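Local atomic coordinates of hypothetical protein (Bacteroides ovatus, PDB entry 4EPS), a protein that is probably a component of the tip of fimbriae, the cell-surface filaments that mediate cell adhesion and biofilm formation. Residues A[43-49]-A[61-67]; A[114-120]-A[131-135]; A[323-328]-A[390-394]; A[354-358]-A[395-399]. All coordinates share one frame; numbering follows the deposited sequence.

Overall arrangement
The four contacts fall into two groups on the chain. Interactions 1 and 2 both lie in the fimbrillin-like region, with centres 16 Å apart. Their nearest atoms are about 7 Å apart, so they do not touch, but N62 of interaction 1 and W117 of interaction 2 both meet Q95. Interactions 3 and 4 lie far down the chain. Their centres are 14 Å apart, and they use successive turns of one helix, 389-403. The groups are well separated: the centres of interactions 1 and 3 are 44 Å apart, on opposite sides of the chain's centre. Glycerol, probably from the crystallisation liquor, lies near all four contacts.

Interaction 1 of 4, residues A[43-49]-A[61-67]; sequences GDQIGLF and NNMPFTF
I46 and F65 form a hydrogen-bonded antiparallel pair, I46 N to F65 O and F65 N to I46 O, both at 3.0 Å. L48 and M63, a selenomethionine, pair likewise. L48 N reaches M63 O at 2.8 Å. M63 N reaches L48 O at 2.9 Å. At the other end F67 N bonds to D44 O, and G43 N to F67 O.

Q45 and T66 are a non-hydrogen-bonded pair with side chains lying alongside each other. Q45 NE2 donates to T66 OG1 at 2.8 Å, nearly straight at 164°, with the hydroxyl in the amide plane. T66 presents OG1 by setting it anti to its carbonyl carbon (chi1 -50°).

On the other face I46 CG1 rests against F65 CB at 3.8 Å, and L48 CD2 touches F65 CE1 at 3.7 Å. At the bulge end of the pair, the F49 ring has N62 N over one face, and its CZ meets N62 CB at 3.6 Å. Ring and N62 amide are 15° from parallel.

Further out, Y91 OH and Q95 O hold that amide. I46 packs on V17 and F65 on L15, while the D44 carboxylate bonds to T41 N and Y92 OH. N62 and M63 both face L48, which makes a G1 beta bulge in the hairpin of strands 45-52 and 55-67.

Interaction 2 of 4, residues A[114-120]-A[131-135]; sequences AAGWELT and KQDLM
W117 lays its indole tightly against L134, with CG opposite the backbone nitrogen (chi1 -164°). L134 CB sits over the five-membered ring, 3.8 Å from its centroid and 17° off the normal. L134 CD2 reaches A114 CA at 3.7 Å. At the ring edge W117 NE1 donates to Q132 O at 2.8 Å, from above the carbonyl plane and not on a lone pair. K131 O lies near the same edge, 3.5 Å from W117 CZ2. With W117 cut back to an alanine, Q132 O is likely to lose its indole donor and a gap to open beside L134.

The Q132 amide is gripped firmly. Its OE1 takes T120 N on a lone pair at 2.7 Å, almost straight at 174°. Its NE2 gives a longer bond to T120 OG1, 3.1 Å, and another to A128 O. T120, though exposed, is thus held twice.

The solvent side is looser. The K131 side chain stays at least 6.0 Å from residues 114-120, and E118 points away.

W117 and L119 also pack on M159 of strand 148-174, and A114 on R158. Residues 131-135 join helix 126-130 to strand 135-145, with the end of helix 111-115 and the loop after it packed alongside.

Interaction 3 of 4, residues A[323-328]-A[390-394]; sequences ALLRSH and YNNSE
Y390 and E394 face A323, L324, S327 and H328, where the segments of two helices meet with their axes at 79°.

The apolar part centres on the Y390 ring. Its CG stands anti to its own nitrogen (chi1 -177°), and the ring extends across to helix 323-327. L324 CB meets Y390 CD2 at 3.8 Å, and L324 CD1 approaches CG of the same ring. T427 packs on both residues.

The oblique aromatic pair is at the phenol end. H328 CE1 lies 3.1 Å from Y390 OH, which is near the plane of the imidazole, at its edge. The two ring planes are almost perpendicular, at 89°.

The direct polar contacts gather on E394 OE2. S327 OG lies 2.8 Å from it, but that hydroxyl can also reach A323 O, so its proton is not assigned. Y390 OH donates to E394 OE2 within its own helix; the very short 2.5 Å is doubtful.

Two waters bridge the helices. Water 1 accepts from A323 N (2.9 Å) and donates to N391 OD1 (2.7 Å). N391 ND2 bonds to V368 O. Water 2 accepts from R326 NE (3.0 Å) and donates to E394 OE1 (2.7 Å). R326 also bonds to S366 O and makes a cation-pi contact with Y367.

A leucine in place of Y390 would probably deprive E394 OE2 of its phenol donor, H328 of its edge neighbour and L324 of the flat ring beside it. The carboxylate of E394 is met by hydroxyls and water, and R326 reaches it through that water; the arrangement is consistent with a charged glutamate.

Interaction 4 of 4, residues A[354-358]-A[395-399]; sequences IHDWF and VLDLY
The segments of helices 354-359 and 389-403 cross at 75°, with axes 10.9 Å apart at closest approach, and I354 and Y399 have the nearest CA atoms (7.3 Å).

Two aromatic rings and several aliphatic side chains share the contact. Y399 turns its ring edge to the face of the W357 six-membered ring, a T-shaped pair with planes at 90° and centroids 5.3 Å apart. Its CD2 comes within 3.6 Å of W357 CE3. Y399 CA also lies over the face of that six-membered ring, a CH-pi contact from the backbone. W357 reaches across with CG anti to its backbone nitrogen (chi1 163°). Its CH2 is 4.0 Å from L398 CB, which lies in the indole plane at the edge.

Y399 has a second partner. I354 CG1 sits over one face of its ring, 4.3 Å from the centroid. The end of the same isoleucine, CD1, meets L396 CD1 at 3.6 Å, and its CG2 branch faces V395. F358 adds CD1, 3.8 Å from V395 CG1. No hydrogen bond crosses between the two segments.

F403, further along helix 389-403, packs with both W357 and Y399. L396 also touches C409 and F410 of helix 408-419. E474 takes bonds from the backbone nitrogens of I354 and H355. The result is a buried, steeply crossed helix-helix interface, built on a T-shaped aromatic pair and aliphatic side chains.

Interaction 1 of 4, residues A[43-49]-A[61-67]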
loop_
_atom_site.group_PDB
_atom_site.type_symbol
_atom_site.label_atom_id
_atom_site.label_comp_id
_atom_site.label_asym_id
_atom_site.label_seq_id
_atom_site.Cartn_x
_atom_site.Cartn_y
_atom_site.Cartn_z
ATOM N N GLY A 43 -40.054 -4.763 28.318
ATOM C CA GLY A 43 -40.860 -3.561 28.499
ATOM C C GLY A 43 -41.799 -3.260 27.347
ATOM O O GLY A 43 -42.789 -2.570 27.549
ATOM N N ASP A 44 -41.526 -3.795 26.137
ATOM C CA ASP A 44 -42.444 -3.635 24.986
ATOM C C ASP A 44 -43.796 -4.195 25.327
ATOM O O ASP A 44 -43.867 -5.235 25.986
ATOM C CB ASP A 44 -41.887 -4.375 23.757
ATOM C CG ASP A 44 -40.846 -3.593 22.987
ATOM O OD1 ASP A 44 -40.865 -2.342 23.060
ATOM O OD2 ASP A 44 -40.037 -4.223 22.289
ATOM N N GLN A 45 -44.880 -3.515 24.895
ATOM C CA GLN A 45 -46.232 -3.985 25.155
ATOM C C GLN A 45 -47.061 -4.023 23.911
ATOM O O GLN A 45 -46.952 -3.142 23.059
ATOM C CB GLN A 45 -46.959 -3.104 26.187
ATOM C CG GLN A 45 -46.364 -3.159 27.591
ATOM C CD GLN A 45 -47.252 -2.422 28.565
ATOM O OE1 GLN A 45 -47.557 -1.241 28.375
ATOM N NE2 GLN A 45 -47.725 -3.120 29.600
ATOM N N ILE A 46 -47.910 -5.045 23.829
ATOM C CA ILE A 46 -48.877 -5.253 22.764
ATOM C C ILE A 46 -50.265 -5.256 23.372
ATOM O O ILE A 46 -50.420 -5.499 24.564
ATOM C CB ILE A 46 -48.617 -6.559 21.954
ATOM C CG1 ILE A 46 -48.713 -7.825 22.850
ATOM C CG2 ILE A 46 -47.293 -6.473 21.157
ATOM C CD1 ILE A 46 -49.021 -9.028 22.119
ATOM N N GLY A 47 -51.260 -5.019 22.543
ATOM C CA GLY A 47 -52.649 -5.094 22.953
ATOM C C GLY A 47 -53.302 -6.234 22.206
ATOM O O GLY A 47 -53.063 -6.414 21.007
ATOM N N LEU A 48 -54.151 -6.986 22.884
ATOM C CA LEU A 48 -54.843 -8.116 22.264
ATOM C C LEU A 48 -56.368 -7.910 22.236
ATOM O O LEU A 48 -56.946 -7.452 23.224
ATOM C CB LEU A 48 -54.494 -9.386 23.066
ATOM C CG LEU A 48 -55.124 -10.714 22.603
ATOM C CD1 LEU A 48 -54.599 -11.132 21.236
ATOM C CD2 LEU A 48 -54.826 -11.821 23.579
ATOM N N PHE A 49 -57.009 -8.334 21.130
ATOM C CA PHE A 49 -58.466 -8.334 20.941
ATOM C C PHE A 49 -58.959 -9.702 20.478
ATOM O O PHE A 49 -58.303 -10.351 19.655
ATOM C CB PHE A 49 -58.892 -7.299 19.888
ATOM C CG PHE A 49 -58.666 -5.854 20.252
ATOM C CD1 PHE A 49 -57.459 -5.224 19.953
ATOM C CD2 PHE A 49 -59.693 -5.092 20.816
ATOM C CE1 PHE A 49 -57.259 -3.877 20.269
ATOM C CE2 PHE A 49 -59.496 -3.741 21.120
ATOM C CZ PHE A 49 -58.281 -3.142 20.854
ATOM N N ASN A 61 -60.420 -7.326 25.387
ATOM C CA ASN A 61 -60.646 -6.060 24.714
ATOM C C ASN A 61 -59.496 -5.139 25.048
ATOM O O ASN A 61 -59.453 -4.579 26.144
ATOM C CB ASN A 61 -62.014 -5.476 25.157
ATOM C CG ASN A 61 -62.476 -4.268 24.376
ATOM O OD1 ASN A 61 -61.713 -3.617 23.663
ATOM N ND2 ASN A 61 -63.751 -3.946 24.486
ATOM N N ASN A 62 -58.506 -5.040 24.124
ATOM C CA ASN A 62 -57.294 -4.245 24.324
ATOM C C ASN A 62 -56.542 -4.739 25.563
ATOM O O ASN A 62 -56.124 -3.952 26.404
ATOM C CB ASN A 62 -57.593 -2.731 24.407
ATOM C CG ASN A 62 -56.358 -1.908 24.244
ATOM O OD1 ASN A 62 -55.426 -2.312 23.547
ATOM N ND2 ASN A 62 -56.280 -0.771 24.931
HETATM N N MSE A 63 -56.386 -6.058 25.682
HETATM C CA MSE A 63 -55.695 -6.647 26.819
HETATM C C MSE A 63 -54.178 -6.505 26.641
HETATM O O MSE A 63 -53.646 -6.932 25.612
HETATM C CB MSE A 63 -56.114 -8.107 26.978
HETATM C CG MSE A 63 -55.595 -8.749 28.242
HETATM SE SE MSE A 63 -56.099 -10.652 28.305
HETATM C CE MSE A 63 -57.741 -10.534 27.984
ATOM N N PRO A 64 -53.474 -5.903 27.626
ATOM C CA PRO A 64 -52.029 -5.695 27.455
ATOM C C PRO A 64 -51.170 -6.903 27.824
ATOM O O PRO A 64 -51.429 -7.589 28.816
ATOM C CB PRO A 64 -51.720 -4.530 28.400
ATOM C CG PRO A 64 -52.765 -4.646 29.509
ATOM C CD PRO A 64 -53.981 -5.302 28.892
ATOM N N PHE A 65 -50.113 -7.115 27.042
ATOM C CA PHE A 65 -49.099 -8.133 27.303
ATOM C C PHE A 65 -47.752 -7.477 27.202
ATOM O O PHE A 65 -47.536 -6.700 26.277
ATOM C CB PHE A 65 -49.223 -9.325 26.333
ATOM C CG PHE A 65 -50.414 -10.181 26.646
ATOM C CD1 PHE A 65 -51.663 -9.890 26.106
ATOM C CD2 PHE A 65 -50.316 -11.227 27.559
ATOM C CE1 PHE A 65 -52.785 -10.657 26.439
ATOM C CE2 PHE A 65 -51.442 -11.983 27.895
ATOM C CZ PHE A 65 -52.660 -11.704 27.319
ATOM N N THR A 66 -46.844 -7.775 28.139
ATOM C CA THR A 66 -45.519 -7.176 28.211
ATOM C C THR A 66 -44.426 -8.222 27.973
ATOM O O THR A 66 -44.486 -9.323 28.538
ATOM C CB THR A 66 -45.343 -6.498 29.604
ATOM O OG1 THR A 66 -46.474 -5.666 29.841
ATOM C CG2 THR A 66 -44.066 -5.680 29.716
ATOM N N PHE A 67 -43.445 -7.876 27.127
ATOM C CA PHE A 67 -42.322 -8.761 26.856
ATOM C C PHE A 67 -41.301 -8.573 27.988
ATOM O O PHE A 67 -41.029 -7.431 28.357
ATOM C CB PHE A 67 -41.697 -8.465 25.480
ATOM C CG PHE A 67 -40.686 -9.501 25.020
ATOM C CD1 PHE A 67 -41.091 -10.791 24.680
ATOM C CD2 PHE A 67 -39.354 -9.156 24.826
ATOM C CE1 PHE A 67 -40.174 -11.732 24.206
ATOM C CE2 PHE A 67 -38.434 -10.099 24.339
ATOM C CZ PHE A 67 -38.853 -11.375 24.033
#

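Interaction 2 of 4, residues A[114-120]-A[131-135]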
loop_
_atom_site.group_PDB
_atom_site.type_symbol
_atom_site.label_atom_id
_atom_site.label_comp_id
_atom_site.label_asym_id
_atom_site.label_seq_id
_atom_site.Cartn_x
_atom_site.Cartn_y
_atom_site.Cartn_z
ATOM N N ALA A 114 -54.530 3.055 12.342
ATOM C CA ALA A 114 -53.531 3.439 11.350
ATOM C C ALA A 114 -53.846 4.816 10.748
ATOM O O ALA A 114 -52.943 5.649 10.645
ATOM C CB ALA A 114 -53.451 2.386 10.259
ATOM N N ALA A 115 -55.127 5.077 10.406
ATOM C CA ALA A 115 -55.555 6.362 9.822
ATOM C C ALA A 115 -55.273 7.560 10.750
ATOM O O ALA A 115 -54.836 8.601 10.266
ATOM C CB ALA A 115 -57.037 6.318 9.469
ATOM N N GLY A 116 -55.504 7.403 12.051
ATOM C CA GLY A 116 -55.276 8.473 13.018
ATOM C C GLY A 116 -53.902 8.494 13.669
ATOM O O GLY A 116 -53.642 9.327 14.543
ATOM N N TRP A 117 -52.993 7.581 13.257
ATOM C CA TRP A 117 -51.661 7.484 13.861
ATOM C C TRP A 117 -50.861 8.751 13.587
ATOM O O TRP A 117 -50.616 9.093 12.430
ATOM C CB TRP A 117 -50.928 6.224 13.362
ATOM C CG TRP A 117 -49.733 5.847 14.194
ATOM C CD1 TRP A 117 -48.420 5.982 13.851
ATOM C CD2 TRP A 117 -49.750 5.207 15.482
ATOM N NE1 TRP A 117 -47.614 5.493 14.857
ATOM C CE2 TRP A 117 -48.403 5.011 15.870
ATOM C CE3 TRP A 117 -50.779 4.784 16.351
ATOM C CZ2 TRP A 117 -48.053 4.403 17.083
ATOM C CZ3 TRP A 117 -50.432 4.196 17.564
ATOM C CH2 TRP A 117 -49.083 4.009 17.917
ATOM N N GLU A 118 -50.486 9.456 14.658
ATOM C CA GLU A 118 -49.744 10.714 14.566
ATOM C C GLU A 118 -48.253 10.441 14.676
ATOM O O GLU A 118 -47.767 10.023 15.731
ATOM C CB GLU A 118 -50.208 11.721 15.637
ATOM C CG GLU A 118 -51.688 12.068 15.552
ATOM C CD GLU A 118 -52.201 12.989 16.645
ATOM O OE1 GLU A 118 -51.995 12.676 17.841
ATOM O OE2 GLU A 118 -52.836 14.011 16.300
ATOM N N LEU A 119 -47.549 10.640 13.595
ATOM C CA LEU A 119 -46.122 10.415 13.517
ATOM C C LEU A 119 -45.396 11.738 13.563
ATOM O O LEU A 119 -45.788 12.682 12.875
ATOM C CB LEU A 119 -45.896 9.693 12.187
ATOM C CG LEU A 119 -44.703 8.837 12.002
ATOM C CD1 LEU A 119 -44.725 7.633 12.957
ATOM C CD2 LEU A 119 -44.676 8.367 10.591
ATOM N N THR A 120 -44.368 11.838 14.408
ATOM C CA THR A 120 -43.555 13.053 14.495
ATOM C C THR A 120 -42.172 12.773 13.901
ATOM O O THR A 120 -41.812 11.617 13.674
ATOM C CB THR A 120 -43.439 13.560 15.940
ATOM O OG1 THR A 120 -42.461 12.775 16.617
ATOM C CG2 THR A 120 -44.795 13.584 16.685
ATOM N N LYS A 131 -41.992 3.901 20.092
ATOM C CA LYS A 131 -43.362 4.303 20.449
ATOM C C LYS A 131 -44.177 4.730 19.213
ATOM O O LYS A 131 -45.394 4.779 19.299
ATOM C CB LYS A 131 -43.374 5.431 21.504
ATOM C CG LYS A 131 -42.889 6.787 20.974
ATOM C CD LYS A 131 -42.844 7.862 22.044
ATOM C CE LYS A 131 -42.338 9.164 21.467
ATOM N NZ LYS A 131 -42.037 10.163 22.530
ATOM N N GLN A 132 -43.517 5.029 18.076
ATOM C CA GLN A 132 -44.205 5.461 16.855
ATOM C C GLN A 132 -44.288 4.386 15.759
ATOM O O GLN A 132 -44.927 4.615 14.721
ATOM C CB GLN A 132 -43.446 6.690 16.310
ATOM C CG GLN A 132 -43.380 7.831 17.348
ATOM C CD GLN A 132 -43.099 9.147 16.708
ATOM O OE1 GLN A 132 -43.953 9.719 16.044
ATOM N NE2 GLN A 132 -41.933 9.691 16.958
ATOM N N ASP A 133 -43.638 3.233 15.992
ATOM C CA ASP A 133 -43.544 2.148 15.019
ATOM C C ASP A 133 -44.764 1.237 15.114
ATOM O O ASP A 133 -44.704 0.134 15.663
ATOM C CB ASP A 133 -42.228 1.372 15.207
ATOM C CG ASP A 133 -41.891 0.462 14.030
ATOM O OD1 ASP A 133 -42.623 0.513 13.000
ATOM O OD2 ASP A 133 -40.876 -0.270 14.118
ATOM N N LEU A 134 -45.879 1.699 14.546
ATOM C CA LEU A 134 -47.137 0.960 14.605
ATOM C C LEU A 134 -47.076 -0.341 13.780
ATOM O O LEU A 134 -46.710 -0.335 12.599
ATOM C CB LEU A 134 -48.297 1.860 14.121
ATOM C CG LEU A 134 -49.680 1.187 14.027
ATOM C CD1 LEU A 134 -50.216 0.792 15.414
ATOM C CD2 LEU A 134 -50.701 2.126 13.356
HETATM N N MSE A 135 -47.454 -1.454 14.433
HETATM C CA MSE A 135 -47.488 -2.795 13.833
HETATM C C MSE A 135 -48.778 -3.477 14.174
HETATM O O MSE A 135 -49.220 -3.403 15.324
HETATM C CB MSE A 135 -46.333 -3.665 14.348
HETATM C CG MSE A 135 -44.972 -3.191 13.951
HETATM SE SE MSE A 135 -43.734 -4.434 14.786
HETATM C CE MSE A 135 -42.638 -3.141 15.650
#

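Interaction 3 of 4, residues A[323-328]-A[390-394]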
loop_
_atom_site.group_PDB
_atom_site.type_symbol
_atom_site.label_atom_id
_atom_site.label_comp_id
_atom_site.label_asym_id
_atom_site.label_seq_id
_atom_site.Cartn_x
_atom_site.Cartn_y
_atom_site.Cartn_z
ATOM N N ALA A 323 -6.852 2.777 31.332
ATOM C CA ALA A 323 -8.073 3.548 31.072
ATOM C C ALA A 323 -8.324 3.754 29.579
ATOM O O ALA A 323 -9.481 3.777 29.160
ATOM C CB ALA A 323 -7.996 4.900 31.770
ATOM N N LEU A 324 -7.247 3.918 28.778
ATOM C CA LEU A 324 -7.360 4.101 27.333
ATOM C C LEU A 324 -7.905 2.826 26.671
ATOM O O LEU A 324 -8.791 2.920 25.824
ATOM C CB LEU A 324 -5.979 4.491 26.738
ATOM C CG LEU A 324 -5.878 4.687 25.208
ATOM C CD1 LEU A 324 -6.958 5.622 24.675
ATOM C CD2 LEU A 324 -4.483 5.230 24.819
ATOM N N LEU A 325 -7.354 1.653 27.031
ATOM C CA LEU A 325 -7.804 0.356 26.494
ATOM C C LEU A 325 -9.266 0.119 26.875
ATOM O O LEU A 325 -10.063 -0.325 26.048
ATOM C CB LEU A 325 -6.911 -0.786 27.036
ATOM C CG LEU A 325 -7.333 -2.250 26.741
ATOM C CD1 LEU A 325 -7.399 -2.531 25.228
ATOM C CD2 LEU A 325 -6.363 -3.230 27.379
ATOM N N ARG A 326 -9.620 0.458 28.112
ATOM C CA ARG A 326 -10.980 0.275 28.616
ATOM C C ARG A 326 -12.004 1.202 27.911
ATOM O O ARG A 326 -13.054 0.725 27.477
ATOM C CB ARG A 326 -10.960 0.520 30.130
ATOM C CG ARG A 326 -12.233 0.179 30.872
ATOM C CD ARG A 326 -11.937 0.064 32.354
ATOM N NE ARG A 326 -11.450 1.325 32.920
ATOM C CZ ARG A 326 -10.326 1.456 33.617
ATOM N NH1 ARG A 326 -9.548 0.404 33.843
ATOM N NH2 ARG A 326 -9.978 2.638 34.102
ATOM N N SER A 327 -11.693 2.508 27.765
ATOM C CA SER A 327 -12.646 3.467 27.206
ATOM C C SER A 327 -12.634 3.603 25.683
ATOM O O SER A 327 -13.664 3.987 25.132
ATOM C CB SER A 327 -12.435 4.847 27.816
ATOM O OG SER A 327 -12.487 4.771 29.231
ATOM N N HIS A 328 -11.478 3.385 25.008
ATOM C CA HIS A 328 -11.398 3.571 23.560
ATOM C C HIS A 328 -10.544 2.457 22.988
ATOM O O HIS A 328 -9.455 2.732 22.465
ATOM C CB HIS A 328 -10.834 4.975 23.216
ATOM C CG HIS A 328 -11.703 6.097 23.686
ATOM N ND1 HIS A 328 -11.448 6.755 24.882
ATOM C CD2 HIS A 328 -12.828 6.609 23.136
ATOM C CE1 HIS A 328 -12.410 7.661 25.009
ATOM N NE2 HIS A 328 -13.270 7.612 23.988
ATOM N N TYR A 390 -3.967 10.249 28.148
ATOM C CA TYR A 390 -5.395 9.895 28.185
ATOM C C TYR A 390 -5.785 9.484 29.623
ATOM O O TYR A 390 -6.762 10.015 30.184
ATOM C CB TYR A 390 -5.780 8.811 27.163
ATOM C CG TYR A 390 -7.274 8.583 27.255
ATOM C CD1 TYR A 390 -8.170 9.500 26.711
ATOM C CD2 TYR A 390 -7.791 7.559 28.049
ATOM C CE1 TYR A 390 -9.551 9.350 26.872
ATOM C CE2 TYR A 390 -9.170 7.409 28.231
ATOM C CZ TYR A 390 -10.043 8.311 27.649
ATOM O OH TYR A 390 -11.395 8.191 27.852
ATOM N N ASN A 391 -4.993 8.588 30.232
ATOM C CA ASN A 391 -5.159 8.201 31.631
ATOM C C ASN A 391 -5.287 9.443 32.501
ATOM O O ASN A 391 -6.196 9.530 33.337
ATOM C CB ASN A 391 -3.936 7.369 32.094
ATOM C CG ASN A 391 -3.917 7.145 33.581
ATOM O OD1 ASN A 391 -4.513 6.192 34.079
ATOM N ND2 ASN A 391 -3.257 8.031 34.324
ATOM N N ASN A 392 -4.331 10.393 32.349
ATOM C CA ASN A 392 -4.298 11.601 33.176
ATOM C C ASN A 392 -5.584 12.425 33.045
ATOM O O ASN A 392 -6.034 12.983 34.053
ATOM C CB ASN A 392 -3.057 12.466 32.852
ATOM C CG ASN A 392 -1.763 11.729 33.146
ATOM O OD1 ASN A 392 -1.758 10.663 33.796
ATOM N ND2 ASN A 392 -0.645 12.215 32.583
ATOM N N SER A 393 -6.156 12.509 31.820
ATOM C CA SER A 393 -7.414 13.232 31.584
ATOM C C SER A 393 -8.557 12.578 32.370
ATOM O O SER A 393 -9.350 13.279 33.001
ATOM C CB SER A 393 -7.748 13.252 30.095
ATOM O OG SER A 393 -8.804 14.164 29.847
ATOM N N GLU A 394 -8.626 11.229 32.356
ATOM C CA GLU A 394 -9.678 10.510 33.078
ATOM C C GLU A 394 -9.509 10.670 34.594
ATOM O O GLU A 394 -10.516 10.805 35.284
ATOM C CB GLU A 394 -9.745 9.030 32.681
ATOM C CG GLU A 394 -10.473 8.848 31.351
ATOM C CD GLU A 394 -11.181 7.518 31.165
ATOM O OE1 GLU A 394 -11.004 6.617 32.017
ATOM O OE2 GLU A 394 -11.866 7.353 30.131
HETATM O O HOH W 1 -4.515 4.027 32.544
HETATM O O HOH W 2 -12.154 4.239 32.498
#

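Interaction 4 of 4, residues A[354-358]-A[395-399]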
loop_
_atom_site.group_PDB
_atom_site.type_symbol
_atom_site.label_atom_id
_atom_site.label_comp_id
_atom_site.label_asym_id
_atom_site.label_seq_id
_atom_site.Cartn_x
_atom_site.Cartn_y
_atom_site.Cartn_z
ATOM N N ILE A 354 -3.106 16.258 43.289
ATOM C CA ILE A 354 -4.041 15.303 42.687
ATOM C C ILE A 354 -3.556 13.882 43.025
ATOM O O ILE A 354 -4.364 13.006 43.307
ATOM C CB ILE A 354 -4.156 15.554 41.161
ATOM C CG1 ILE A 354 -4.806 16.936 40.908
ATOM C CG2 ILE A 354 -4.970 14.435 40.476
ATOM C CD1 ILE A 354 -4.257 17.620 39.770
ATOM N N HIS A 355 -2.232 13.667 43.001
ATOM C CA HIS A 355 -1.647 12.386 43.384
ATOM C C HIS A 355 -2.061 11.993 44.821
ATOM O O HIS A 355 -2.548 10.876 45.049
ATOM C CB HIS A 355 -0.112 12.436 43.293
ATOM C CG HIS A 355 0.516 11.218 43.874
ATOM N ND1 HIS A 355 0.378 9.985 43.267
ATOM C CD2 HIS A 355 1.203 11.069 45.033
ATOM C CE1 HIS A 355 1.033 9.135 44.037
ATOM N NE2 HIS A 355 1.523 9.740 45.126
ATOM N N ASP A 356 -1.850 12.905 45.778
ATOM C CA ASP A 356 -2.171 12.635 47.184
ATOM C C ASP A 356 -3.663 12.349 47.352
ATOM O O ASP A 356 -4.007 11.395 48.060
ATOM C CB ASP A 356 -1.705 13.772 48.102
ATOM C CG ASP A 356 -0.208 13.794 48.384
ATOM O OD1 ASP A 356 0.491 12.812 48.019
ATOM O OD2 ASP A 356 0.272 14.800 48.938
ATOM N N TRP A 357 -4.541 13.096 46.638
ATOM C CA TRP A 357 -5.982 12.817 46.679
ATOM C C TRP A 357 -6.263 11.427 46.127
ATOM O O TRP A 357 -7.003 10.654 46.738
ATOM C CB TRP A 357 -6.811 13.857 45.883
ATOM C CG TRP A 357 -8.206 13.373 45.574
ATOM C CD1 TRP A 357 -9.247 13.254 46.453
ATOM C CD2 TRP A 357 -8.674 12.835 44.325
ATOM N NE1 TRP A 357 -10.349 12.719 45.815
ATOM C CE2 TRP A 357 -10.024 12.455 44.509
ATOM C CE3 TRP A 357 -8.086 12.652 43.058
ATOM C CZ2 TRP A 357 -10.791 11.891 43.478
ATOM C CZ3 TRP A 357 -8.840 12.067 42.048
ATOM C CH2 TRP A 357 -10.174 11.690 42.263
ATOM N N PHE A 358 -5.691 11.131 44.949
ATOM C CA PHE A 358 -5.914 9.891 44.204
ATOM C C PHE A 358 -5.589 8.636 45.052
ATOM O O PHE A 358 -6.368 7.683 45.043
ATOM C CB PHE A 358 -5.080 9.913 42.897
ATOM C CG PHE A 358 -5.104 8.638 42.098
ATOM C CD1 PHE A 358 -6.207 8.307 41.322
ATOM C CD2 PHE A 358 -4.023 7.762 42.126
ATOM C CE1 PHE A 358 -6.236 7.122 40.587
ATOM C CE2 PHE A 358 -4.047 6.578 41.379
ATOM C CZ PHE A 358 -5.153 6.266 40.621
ATOM N N VAL A 395 -8.259 10.702 35.108
ATOM C CA VAL A 395 -8.032 10.896 36.552
ATOM C C VAL A 395 -8.438 12.327 36.931
ATOM O O VAL A 395 -9.085 12.522 37.962
ATOM C CB VAL A 395 -6.588 10.563 37.006
ATOM C CG1 VAL A 395 -6.407 10.857 38.502
ATOM C CG2 VAL A 395 -6.257 9.103 36.703
ATOM N N LEU A 396 -8.116 13.312 36.076
ATOM C CA LEU A 396 -8.500 14.692 36.347
ATOM C C LEU A 396 -10.036 14.876 36.314
ATOM O O LEU A 396 -10.560 15.710 37.058
ATOM C CB LEU A 396 -7.837 15.655 35.378
ATOM C CG LEU A 396 -7.361 16.973 36.011
ATOM C CD1 LEU A 396 -6.124 16.764 36.857
ATOM C CD2 LEU A 396 -6.991 17.971 34.949
ATOM N N ASP A 397 -10.741 14.091 35.477
ATOM C CA ASP A 397 -12.214 14.115 35.398
ATOM C C ASP A 397 -12.795 13.571 36.700
ATOM O O ASP A 397 -13.733 14.169 37.243
ATOM C CB ASP A 397 -12.722 13.313 34.190
ATOM C CG ASP A 397 -12.564 14.018 32.859
ATOM O OD1 ASP A 397 -12.215 15.224 32.856
ATOM O OD2 ASP A 397 -12.803 13.369 31.814
ATOM N N LEU A 398 -12.187 12.491 37.244
ATOM C CA LEU A 398 -12.587 11.910 38.529
ATOM C C LEU A 398 -12.376 12.927 39.655
ATOM O O LEU A 398 -13.237 13.052 40.532
ATOM C CB LEU A 398 -11.827 10.606 38.821
ATOM C CG LEU A 398 -12.159 9.402 37.945
ATOM C CD1 LEU A 398 -11.219 8.255 38.253
ATOM C CD2 LEU A 398 -13.588 8.940 38.154
ATOM N N TYR A 399 -11.265 13.702 39.595
ATOM C CA TYR A 399 -10.987 14.765 40.563
ATOM C C TYR A 399 -12.061 15.850 40.442
ATOM O O TYR A 399 -12.563 16.324 41.463
ATOM C CB TYR A 399 -9.587 15.366 40.341
ATOM C CG TYR A 399 -9.222 16.445 41.334
ATOM C CD1 TYR A 399 -9.547 17.781 41.095
ATOM C CD2 TYR A 399 -8.499 16.145 42.485
ATOM C CE1 TYR A 399 -9.198 18.782 42.002
ATOM C CE2 TYR A 399 -8.125 17.139 43.385
ATOM C CZ TYR A 399 -8.483 18.457 43.141
ATOM O OH TYR A 399 -8.136 19.434 44.035
#